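Local coordinates for protein diol-dehydratase (Roseburia inulinivorans, PDB 5I2A) that probably dehydrates 1,2-propanediol without vitamin B12, as a glycyl radical lyase of the pyruvate formate lyase-like family, at residues F91-L96 against A123-W128; R187-N192 against C534-M539; Q487-F492 against L571-K576. All coordinates share one frame; numbering follows the deposited sequence.

Interaction 1: F91-L96 against A123-W128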
loop_
_atom_site.group_PDB
_atom_site.type_symbol
_atom_site.label_atom_id
_atom_site.label_comp_id
_atom_site.label_asym_id
_atom_site.label_seq_id
_atom_site.Cartn_x
_atom_site.Cartn_y
_atom_site.Cartn_z
ATOM N N PHE A 91 -6.497 -10.187 -12.236
ATOM C CA PHE A 91 -7.352 -10.648 -11.139
ATOM C C PHE A 91 -7.164 -12.141 -10.909
ATOM O O PHE A 91 -6.879 -12.554 -9.797
ATOM C CB PHE A 91 -8.824 -10.317 -11.410
ATOM C CG PHE A 91 -9.073 -8.849 -11.636
ATOM C CD1 PHE A 91 -8.878 -7.935 -10.613
ATOM C CD2 PHE A 91 -9.471 -8.380 -12.880
ATOM C CE1 PHE A 91 -9.076 -6.566 -10.823
ATOM C CE2 PHE A 91 -9.682 -7.025 -13.098
ATOM C CZ PHE A 91 -9.488 -6.117 -12.076
ATOM N N SER A 92 -7.311 -12.939 -11.965
ATOM C CA SER A 92 -7.063 -14.379 -11.900
ATOM C C SER A 92 -6.981 -14.955 -13.308
ATOM O O SER A 92 -7.455 -14.336 -14.259
ATOM C CB SER A 92 -8.153 -15.101 -11.115
ATOM O OG SER A 92 -9.370 -15.097 -11.841
ATOM N N TYR A 93 -6.384 -16.138 -13.436
ATOM C CA TYR A 93 -6.307 -16.800 -14.738
ATOM C C TYR A 93 -6.195 -18.320 -14.647
ATOM O O TYR A 93 -6.451 -19.004 -15.628
ATOM C CB TYR A 93 -5.123 -16.269 -15.537
ATOM C CG TYR A 93 -3.804 -16.654 -14.925
ATOM C CD1 TYR A 93 -3.204 -17.876 -15.229
ATOM C CD2 TYR A 93 -3.162 -15.805 -14.026
ATOM C CE1 TYR A 93 -1.993 -18.249 -14.656
ATOM C CE2 TYR A 93 -1.941 -16.168 -13.446
ATOM C CZ TYR A 93 -1.369 -17.387 -13.767
ATOM O OH TYR A 93 -0.176 -17.758 -13.205
ATOM N N GLU A 94 -5.765 -18.849 -13.501
ATOM C CA GLU A 94 -5.557 -20.283 -13.408
ATOM C C GLU A 94 -6.848 -21.050 -13.706
ATOM O O GLU A 94 -6.787 -22.114 -14.303
ATOM C CB GLU A 94 -4.992 -20.682 -12.036
ATOM C CG GLU A 94 -3.496 -20.375 -11.921
ATOM C CD GLU A 94 -2.881 -20.745 -10.580
ATOM O OE1 GLU A 94 -3.569 -21.343 -9.734
ATOM O OE2 GLU A 94 -1.692 -20.432 -10.378
ATOM N N TRP A 95 -8.003 -20.503 -13.312
ATOM C CA TRP A 95 -9.282 -21.178 -13.584
ATOM C C TRP A 95 -9.487 -21.358 -15.085
ATOM O O TRP A 95 -10.032 -22.359 -15.532
ATOM C CB TRP A 95 -10.468 -20.398 -12.986
ATOM C CG TRP A 95 -10.664 -19.030 -13.597
ATOM C CD1 TRP A 95 -10.173 -17.847 -13.123
ATOM C CD2 TRP A 95 -11.385 -18.706 -14.795
ATOM N NE1 TRP A 95 -10.540 -16.812 -13.944
ATOM C CE2 TRP A 95 -11.289 -17.310 -14.977
ATOM C CE3 TRP A 95 -12.105 -19.457 -15.728
ATOM C CZ2 TRP A 95 -11.873 -16.651 -16.057
ATOM C CZ3 TRP A 95 -12.692 -18.801 -16.799
ATOM C CH2 TRP A 95 -12.579 -17.415 -16.952
ATOM N N LEU A 96 -9.047 -20.376 -15.859
ATOM C CA LEU A 96 -9.312 -20.355 -17.290
ATOM C C LEU A 96 -8.414 -21.348 -18.020
ATOM O O LEU A 96 -8.868 -22.076 -18.891
ATOM C CB LEU A 96 -9.130 -18.935 -17.842
ATOM C CG LEU A 96 -9.233 -18.791 -19.361
ATOM C CD1 LEU A 96 -10.547 -19.372 -19.891
ATOM C CD2 LEU A 96 -9.073 -17.337 -19.767
ATOM N N ALA A 123 1.432 -17.982 -22.438
ATOM C CA ALA A 123 2.630 -17.166 -22.398
ATOM C C ALA A 123 2.387 -15.869 -21.637
ATOM O O ALA A 123 3.212 -15.454 -20.829
ATOM C CB ALA A 123 3.119 -16.857 -23.817
ATOM N N ALA A 124 1.264 -15.218 -21.915
ATOM C CA ALA A 124 0.958 -13.964 -21.240
ATOM C C ALA A 124 0.661 -14.177 -19.754
ATOM O O ALA A 124 1.128 -13.410 -18.925
ATOM C CB ALA A 124 -0.199 -13.268 -21.919
ATOM N N ASP A 125 -0.093 -15.222 -19.420
ATOM C CA ASP A 125 -0.510 -15.455 -18.039
ATOM C C ASP A 125 0.672 -15.725 -17.098
ATOM O O ASP A 125 0.606 -15.415 -15.910
ATOM C CB ASP A 125 -1.460 -16.647 -17.934
ATOM C CG ASP A 125 -2.830 -16.400 -18.554
ATOM O OD1 ASP A 125 -3.206 -15.250 -18.831
ATOM O OD2 ASP A 125 -3.539 -17.399 -18.756
ATOM N N ALA A 126 1.731 -16.340 -17.624
ATOM C CA ALA A 126 2.840 -16.773 -16.785
ATOM C C ALA A 126 3.408 -15.607 -15.988
ATOM O O ALA A 126 3.858 -15.779 -14.869
ATOM C CB ALA A 126 3.937 -17.428 -17.629
ATOM N N TYR A 127 3.366 -14.423 -16.576
ATOM C CA TYR A 127 3.819 -13.216 -15.915
ATOM C C TYR A 127 3.043 -12.898 -14.630
ATOM O O TYR A 127 3.600 -12.330 -13.693
ATOM C CB TYR A 127 3.710 -12.023 -16.864
ATOM C CG TYR A 127 4.172 -10.736 -16.215
ATOM C CD1 TYR A 127 5.529 -10.468 -16.050
ATOM C CD2 TYR A 127 3.258 -9.812 -15.740
ATOM C CE1 TYR A 127 5.958 -9.301 -15.444
ATOM C CE2 TYR A 127 3.670 -8.656 -15.131
ATOM C CZ TYR A 127 5.022 -8.401 -14.993
ATOM O OH TYR A 127 5.419 -7.240 -14.404
ATOM N N TRP A 128 1.760 -13.256 -14.607
ATOM C CA TRP A 128 0.857 -12.827 -13.542
ATOM C C TRP A 128 0.859 -13.770 -12.353
ATOM O O TRP A 128 0.257 -13.473 -11.326
ATOM C CB TRP A 128 -0.569 -12.636 -14.102
ATOM C CG TRP A 128 -0.558 -11.430 -14.973
ATOM C CD1 TRP A 128 -0.367 -11.397 -16.328
ATOM C CD2 TRP A 128 -0.642 -10.065 -14.544
ATOM N NE1 TRP A 128 -0.349 -10.101 -16.765
ATOM C CE2 TRP A 128 -0.514 -9.262 -15.689
ATOM C CE3 TRP A 128 -0.823 -9.445 -13.300
ATOM C CZ2 TRP A 128 -0.563 -7.875 -15.635
ATOM C CZ3 TRP A 128 -0.875 -8.073 -13.247
ATOM C CH2 TRP A 128 -0.747 -7.298 -14.411
#
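Tyr-93 lays its ring against residues 125-128, in and just past helix 115-125, where Asp-125 and Trp-128 receive it; no hydrogen bond crosses the contact. The main element is a CH-pi contact: Asp-125 CB sits over one face of the Tyr-93 ring, 3.8 Å from its centroid and displaced toward the rim, so that its closest atom is Tyr-93 CD1 at 3.4 Å. The side chains run past each other in opposite senses, and the Asp-125 carboxylate is turned 32° from the ring plane, its OD2 3.6 Å from Tyr-93 CD1. At the far end of the ring the backbone takes over, with Asp-125 O 3.5 Å from Tyr-93 CZ. The apolar part is smaller: Trp-128 CB approaches the ring obliquely, 3.8 Å from Tyr-93 CE2, while the indole leads away and gives its NE1 to Thr-38 OG1.

Tyr-93 is the N-cap residue of helix 94-97, and its CG lies between backbone N and carbonyl carbon (chi1 67°), which sends the ring across to the other segment. The contact is thus plain buried packing between the start of helix 94-97 and the C-terminal part of helix 115-125, with Lys-129 also touching Tyr-93, helix 32-43 beside Trp-128, and helix 133-139 against Phe-91 and Ser-92.

Interaction 2: R187-N192 against C534-M539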
loop_
_atom_site.group_PDB
_atom_site.type_symbol
_atom_site.label_atom_id
_atom_site.label_comp_id
_atom_site.label_asym_id
_atom_site.label_seq_id
_atom_site.Cartn_x
_atom_site.Cartn_y
_atom_site.Cartn_z
ATOM N N ARG A 187 -6.092 19.067 -13.559
ATOM C CA ARG A 187 -5.014 20.043 -13.546
ATOM C C ARG A 187 -5.287 21.153 -12.542
ATOM O O ARG A 187 -4.376 21.623 -11.876
ATOM C CB ARG A 187 -4.791 20.611 -14.950
ATOM C CG ARG A 187 -4.277 19.547 -15.900
ATOM C CD ARG A 187 -3.559 20.102 -17.109
ATOM N NE ARG A 187 -2.902 19.032 -17.859
ATOM C CZ ARG A 187 -3.439 18.426 -18.913
ATOM N NH1 ARG A 187 -4.641 18.794 -19.341
ATOM N NH2 ARG A 187 -2.775 17.467 -19.544
ATOM N N LYS A 188 -6.544 21.546 -12.400
ATOM C CA LYS A 188 -6.887 22.541 -11.403
ATOM C C LYS A 188 -6.652 22.006 -9.980
ATOM O O LYS A 188 -6.196 22.746 -9.108
ATOM C CB LYS A 188 -8.323 23.010 -11.549
ATOM C CG LYS A 188 -8.582 24.312 -10.804
ATOM C CD LYS A 188 -8.583 25.500 -11.770
ATOM C CE LYS A 188 -8.214 26.817 -11.085
ATOM N NZ LYS A 188 -6.754 27.119 -11.145
ATOM N N GLU A 189 -6.939 20.729 -9.741
ATOM C CA GLU A 189 -6.683 20.163 -8.412
ATOM C C GLU A 189 -5.175 20.048 -8.152
ATOM O O GLU A 189 -4.713 20.242 -7.029
ATOM C CB GLU A 189 -7.352 18.799 -8.257
ATOM C CG GLU A 189 -7.127 18.168 -6.900
ATOM C CD GLU A 189 -7.746 18.985 -5.775
ATOM O OE1 GLU A 189 -8.785 19.633 -6.012
ATOM O OE2 GLU A 189 -7.188 18.984 -4.665
ATOM N N MET A 190 -4.410 19.748 -9.199
ATOM C CA MET A 190 -2.954 19.689 -9.089
ATOM C C MET A 190 -2.356 20.983 -8.528
ATOM O O MET A 190 -1.361 20.955 -7.795
ATOM C CB MET A 190 -2.340 19.390 -10.446
ATOM C CG MET A 190 -2.489 17.946 -10.879
ATOM S SD MET A 190 -1.726 17.709 -12.491
ATOM C CE MET A 190 -1.667 15.917 -12.573
ATOM N N GLU A 191 -2.982 22.109 -8.865
ATOM C CA GLU A 191 -2.540 23.417 -8.394
ATOM C C GLU A 191 -2.675 23.583 -6.885
ATOM O O GLU A 191 -1.980 24.401 -6.295
ATOM C CB GLU A 191 -3.313 24.530 -9.110
ATOM C CG GLU A 191 -2.856 24.729 -10.538
ATOM C CD GLU A 191 -3.789 25.614 -11.360
ATOM O OE1 GLU A 191 -3.797 25.469 -12.600
ATOM O OE2 GLU A 191 -4.510 26.448 -10.776
ATOM N N ASN A 192 -3.564 22.813 -6.262
ATOM C CA ASN A 192 -3.688 22.832 -4.812
ATOM C C ASN A 192 -2.600 22.014 -4.094
ATOM O O ASN A 192 -2.510 22.049 -2.874
ATOM C CB ASN A 192 -5.060 22.309 -4.376
ATOM C CG ASN A 192 -6.205 23.189 -4.844
ATOM O OD1 ASN A 192 -6.071 24.407 -4.948
ATOM N ND2 ASN A 192 -7.347 22.567 -5.124
ATOM N N CYS A 534 -12.855 11.347 -5.823
ATOM C CA CYS A 534 -11.526 10.780 -6.002
ATOM C C CYS A 534 -10.471 11.832 -6.364
ATOM O O CYS A 534 -9.384 11.849 -5.795
ATOM C CB CYS A 534 -11.590 9.677 -7.051
ATOM S SG CYS A 534 -12.640 8.301 -6.504
ATOM N N ILE A 535 -10.812 12.729 -7.279
ATOM C CA ILE A 535 -9.874 13.750 -7.736
ATOM C C ILE A 535 -9.439 14.648 -6.581
ATOM O O ILE A 535 -8.252 14.845 -6.350
ATOM C CB ILE A 535 -10.493 14.594 -8.880
ATOM C CG1 ILE A 535 -10.453 13.798 -10.182
ATOM C CG2 ILE A 535 -9.769 15.932 -9.039
ATOM C CD1 ILE A 535 -11.347 14.352 -11.263
ATOM N N LYS A 536 -10.406 15.155 -5.833
ATOM C CA LYS A 536 -10.121 16.026 -4.702
ATOM C C LYS A 536 -9.338 15.325 -3.585
ATOM O O LYS A 536 -8.458 15.921 -2.974
ATOM C CB LYS A 536 -11.431 16.584 -4.156
ATOM C CG LYS A 536 -11.291 17.556 -3.008
ATOM C CD LYS A 536 -12.670 18.080 -2.610
ATOM C CE LYS A 536 -13.402 18.633 -3.831
ATOM N NZ LYS A 536 -14.839 18.934 -3.564
ATOM N N ARG A 537 -9.653 14.061 -3.319
ATOM C CA ARG A 537 -8.980 13.342 -2.245
ATOM C C ARG A 537 -7.633 12.804 -2.682
ATOM O O ARG A 537 -6.799 12.474 -1.856
ATOM C CB ARG A 537 -9.857 12.200 -1.729
ATOM C CG ARG A 537 -11.125 12.697 -1.038
ATOM C CD ARG A 537 -12.003 11.552 -0.581
ATOM N NE ARG A 537 -13.197 12.052 0.083
ATOM C CZ ARG A 537 -14.167 11.278 0.555
ATOM N NH1 ARG A 537 -14.092 9.954 0.445
ATOM N NH2 ARG A 537 -15.213 11.834 1.142
ATOM N N GLY A 538 -7.428 12.719 -3.987
ATOM C CA GLY A 538 -6.185 12.210 -4.517
ATOM C C GLY A 538 -6.023 10.708 -4.369
ATOM O O GLY A 538 -4.906 10.225 -4.274
ATOM N N MET A 539 -7.129 9.969 -4.347
ATOM C CA MET A 539 -7.058 8.509 -4.249
ATOM C C MET A 539 -8.172 7.845 -5.049
ATOM O O MET A 539 -9.223 8.424 -5.255
ATOM C CB MET A 539 -7.121 8.050 -2.791
ATOM C CG MET A 539 -8.330 8.586 -2.039
ATOM S SD MET A 539 -7.976 8.753 -0.292
ATOM C CE MET A 539 -8.612 7.204 0.318
#
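Glu-189, in the C-terminal part of helix 171-190, reaches across to Ile-535 and Lys-536 on the short helix 534-537 and carries the whole contact from its own side. Its CB points at the other segment and touches the Ile-535 methyl CG2 at 3.8 Å, an apolar meeting in which the two side chains pass each other in opposite directions. The next atom, CG, leaves anti to the backbone N (chi1 -180°) and comes to the backbone, with Glu-189 CG 3.6 Å from Ile-535 O; the same CG is also 4.1 Å from Ile-535 CG2. A turn about the CB-CG bond (chi2 64°) brings the carboxylate alongside the Lys-536 backbone, Glu-189 CD standing 3.9 Å from Lys-536 CA. Of the two oxygens, Glu-189 OE1 takes a weak hydrogen bond from Asn-192 ND2 at 3.4 Å, one turn on in its own segment. Glu-189 OE2 lies 3.7 Å from Lys-536 O; Lys-203 NZ forms a salt bridge with Glu-189 OE2 and a hydrogen bond to Lys-536 O, and so probably offsets the closeness of these two oxygens. The Lys-203 ammonium therefore links both segments, whereas Lys-536 NZ stays 6.6 Å from Glu-189 OE1 and makes no ion pair with it.

Just beyond, Gly-538 with positive phi is the C-prime residue of a Schellman motif: Met-539 N bonds to Cys-534 O, and a weak bond runs from Gly-538 N to Ile-535 O, the carbonyl that Glu-189 CG approaches. The contact is partly buried packing of helix 534-537 on the C-terminal part of helix 171-190, where Ile-535 also touches Lys-185 and Val-186, while helix 200-233 supplies Lys-203 and packs against Met-190.

Interaction 3: Q487-F492 against L571-K576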
loop_
_atom_site.group_PDB
_atom_site.type_symbol
_atom_site.label_atom_id
_atom_site.label_comp_id
_atom_site.label_asym_id
_atom_site.label_seq_id
_atom_site.Cartn_x
_atom_site.Cartn_y
_atom_site.Cartn_z
ATOM N N GLN A 487 -34.700 -27.359 24.530
ATOM C CA GLN A 487 -35.941 -27.578 25.274
ATOM C C GLN A 487 -37.103 -26.742 24.761
ATOM O O GLN A 487 -38.247 -26.967 25.145
ATOM C CB GLN A 487 -35.732 -27.277 26.762
ATOM C CG GLN A 487 -34.648 -28.111 27.431
ATOM C CD GLN A 487 -35.041 -29.566 27.609
ATOM O OE1 GLN A 487 -36.123 -29.870 28.110
ATOM N NE2 GLN A 487 -34.161 -30.473 27.199
ATOM N N SER A 488 -36.817 -25.766 23.912
ATOM C CA SER A 488 -37.868 -24.892 23.396
ATOM C C SER A 488 -37.529 -24.401 22.004
ATOM O O SER A 488 -36.369 -24.468 21.587
ATOM C CB SER A 488 -38.075 -23.695 24.312
ATOM O OG SER A 488 -36.923 -22.868 24.299
ATOM N N PHE A 489 -38.528 -23.887 21.295
ATOM C CA PHE A 489 -38.277 -23.331 19.973
ATOM C C PHE A 489 -37.341 -22.130 20.072
ATOM O O PHE A 489 -36.466 -21.966 19.241
ATOM C CB PHE A 489 -39.569 -22.929 19.281
ATOM C CG PHE A 489 -39.348 -22.250 17.972
ATOM C CD1 PHE A 489 -38.820 -22.952 16.896
ATOM C CD2 PHE A 489 -39.647 -20.907 17.817
ATOM C CE1 PHE A 489 -38.609 -22.335 15.688
ATOM C CE2 PHE A 489 -39.435 -20.272 16.608
ATOM C CZ PHE A 489 -38.915 -20.985 15.540
ATOM N N ASP A 490 -37.519 -21.304 21.102
ATOM C CA ASP A 490 -36.631 -20.169 21.318
ATOM C C ASP A 490 -35.156 -20.584 21.404
ATOM O O ASP A 490 -34.289 -19.850 20.957
ATOM C CB ASP A 490 -37.019 -19.403 22.582
ATOM C CG ASP A 490 -38.313 -18.636 22.422
ATOM O OD1 ASP A 490 -38.801 -18.533 21.284
ATOM O OD2 ASP A 490 -38.838 -18.131 23.431
ATOM N N GLU A 491 -34.876 -21.751 21.981
ATOM C CA GLU A 491 -33.498 -22.233 22.093
ATOM C C GLU A 491 -32.925 -22.632 20.736
ATOM O O GLU A 491 -31.751 -22.391 20.449
ATOM C CB GLU A 491 -33.404 -23.422 23.048
ATOM C CG GLU A 491 -33.293 -23.043 24.520
ATOM C CD GLU A 491 -33.209 -24.263 25.424
ATOM O OE1 GLU A 491 -33.856 -24.251 26.487
ATOM O OE2 GLU A 491 -32.503 -25.230 25.068
ATOM N N PHE A 492 -33.754 -23.264 19.917
ATOM C CA PHE A 492 -33.362 -23.583 18.553
ATOM C C PHE A 492 -33.092 -22.285 17.789
ATOM O O PHE A 492 -32.074 -22.169 17.129
ATOM C CB PHE A 492 -34.440 -24.412 17.854
ATOM C CG PHE A 492 -34.036 -24.923 16.488
ATOM C CD1 PHE A 492 -34.060 -24.085 15.379
ATOM C CD2 PHE A 492 -33.666 -26.242 16.310
ATOM C CE1 PHE A 492 -33.689 -24.543 14.127
ATOM C CE2 PHE A 492 -33.308 -26.718 15.060
ATOM C CZ PHE A 492 -33.314 -25.861 13.966
ATOM N N LEU A 571 -44.530 -28.660 14.483
ATOM C CA LEU A 571 -44.578 -30.116 14.537
ATOM C C LEU A 571 -43.664 -30.739 15.589
ATOM O O LEU A 571 -43.949 -31.825 16.071
ATOM C CB LEU A 571 -44.246 -30.706 13.169
ATOM C CG LEU A 571 -45.147 -30.235 12.036
ATOM C CD1 LEU A 571 -44.859 -31.022 10.775
ATOM C CD2 LEU A 571 -46.602 -30.376 12.450
ATOM N N VAL A 572 -42.575 -30.071 15.952
ATOM C CA VAL A 572 -41.669 -30.657 16.933
ATOM C C VAL A 572 -41.947 -30.162 18.361
ATOM O O VAL A 572 -42.146 -30.974 19.258
ATOM C CB VAL A 572 -40.191 -30.396 16.569
ATOM C CG1 VAL A 572 -39.270 -30.899 17.671
ATOM C CG2 VAL A 572 -39.839 -31.070 15.251
ATOM N N PHE A 573 -41.991 -28.847 18.572
ATOM C CA PHE A 573 -42.092 -28.300 19.934
ATOM C C PHE A 573 -43.528 -28.123 20.483
ATOM O O PHE A 573 -43.797 -28.494 21.620
ATOM C CB PHE A 573 -41.353 -26.970 19.996
ATOM C CG PHE A 573 -39.865 -27.126 19.984
ATOM C CD1 PHE A 573 -39.203 -27.607 21.098
ATOM C CD2 PHE A 573 -39.127 -26.827 18.853
ATOM C CE1 PHE A 573 -37.838 -27.772 21.088
ATOM C CE2 PHE A 573 -37.751 -26.988 18.843
ATOM C CZ PHE A 573 -37.111 -27.460 19.965
ATOM N N GLU A 574 -44.435 -27.550 19.693
ATOM C CA GLU A 574 -45.816 -27.331 20.138
ATOM C C GLU A 574 -46.694 -28.581 20.045
ATOM O O GLU A 574 -47.160 -29.078 21.051
ATOM C CB GLU A 574 -46.466 -26.198 19.340
ATOM C CG GLU A 574 -45.810 -24.862 19.576
ATOM C CD GLU A 574 -46.487 -23.709 18.854
ATOM O OE1 GLU A 574 -47.538 -23.911 18.201
ATOM O OE2 GLU A 574 -45.954 -22.584 18.955
ATOM N N GLU A 575 -46.906 -29.082 18.837
ATOM C CA GLU A 575 -47.820 -30.194 18.619
ATOM C C GLU A 575 -47.175 -31.542 18.888
ATOM O O GLU A 575 -47.868 -32.534 19.097
ATOM C CB GLU A 575 -48.370 -30.148 17.199
ATOM C CG GLU A 575 -49.178 -28.897 16.914
ATOM C CD GLU A 575 -49.705 -28.846 15.484
ATOM O OE1 GLU A 575 -49.638 -29.874 14.781
ATOM O OE2 GLU A 575 -50.183 -27.772 15.064
ATOM N N LYS A 576 -45.850 -31.574 18.871
ATOM C CA LYS A 576 -45.110 -32.760 19.268
ATOM C C LYS A 576 -45.458 -33.980 18.420
ATOM O O LYS A 576 -45.466 -35.105 18.915
ATOM C CB LYS A 576 -45.365 -33.048 20.746
ATOM C CG LYS A 576 -44.111 -33.180 21.566
ATOM C CD LYS A 576 -44.324 -32.697 22.979
ATOM C CE LYS A 576 -44.678 -31.228 22.992
ATOM N NZ LYS A 576 -44.191 -30.568 24.237
#
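The N-terminal cap of helix 489-521 forms a seat for the Phe-573 ring from the C-terminal part of helix 558-574. Phe-573 CG is anti to its own carbonyl carbon (chi1 -74°), which directs the ring at this cap. The ring lies over backbone: Phe-489 N stands above the centre of one face, 3.7 Å from Phe-573 CG, and Ser-488 O meets the same face at 3.5 Å from Phe-573 CZ. On the opposite face sits Val-572 CG1. Two side chains add apolar contacts, Phe-489 CB at 3.9 Å from Phe-573 CD2 and Phe-492 CB at 4.3 Å from Phe-573 CE2, the latter oblique to the ring.

Ser-488 OG accepts a capping bond from Glu-491 N at 3.3 Å; separately, Glu-491 OE2 accepts from Gln-487 N at 3.1 Å, from above the carboxylate plane, tying Gln-487 to the first turn. If Phe-573 were an alanine, the flat cover over the Ser-488 to Phe-489 backbone would probably be lost and a gap left beside Phe-489 CB and Phe-492 CB. Near the surface, the contact joins helices 489-521 and 558-574; Met-580 of helix 580-588 touches Phe-492 and Phe-573, and helix 459-467 also packs on Phe-492, through Leu-462 and Val-465.

How the interactions relate
From the N terminus, interaction 1 comes first: 26 residues lie between its segments, which are carried by helices 94-97 and 115-125, and it closes before either other contact opens. Interaction 2 opens in the C-terminal part of helix 171-190 and closes only 341 residues later at helix 534-537. Inside that span interaction 3 opens at the start of helix 489-521, and it closes in the C-terminal part of helix 558-574, beyond 534-539, so the two cross. All six segments belong to the pyruvate formate lyase-like part of the chain. The sites are separate: centres of interactions 1 and 2 lie about 34 Å apart, and those of interactions 2 and 3 about 61 Å apart.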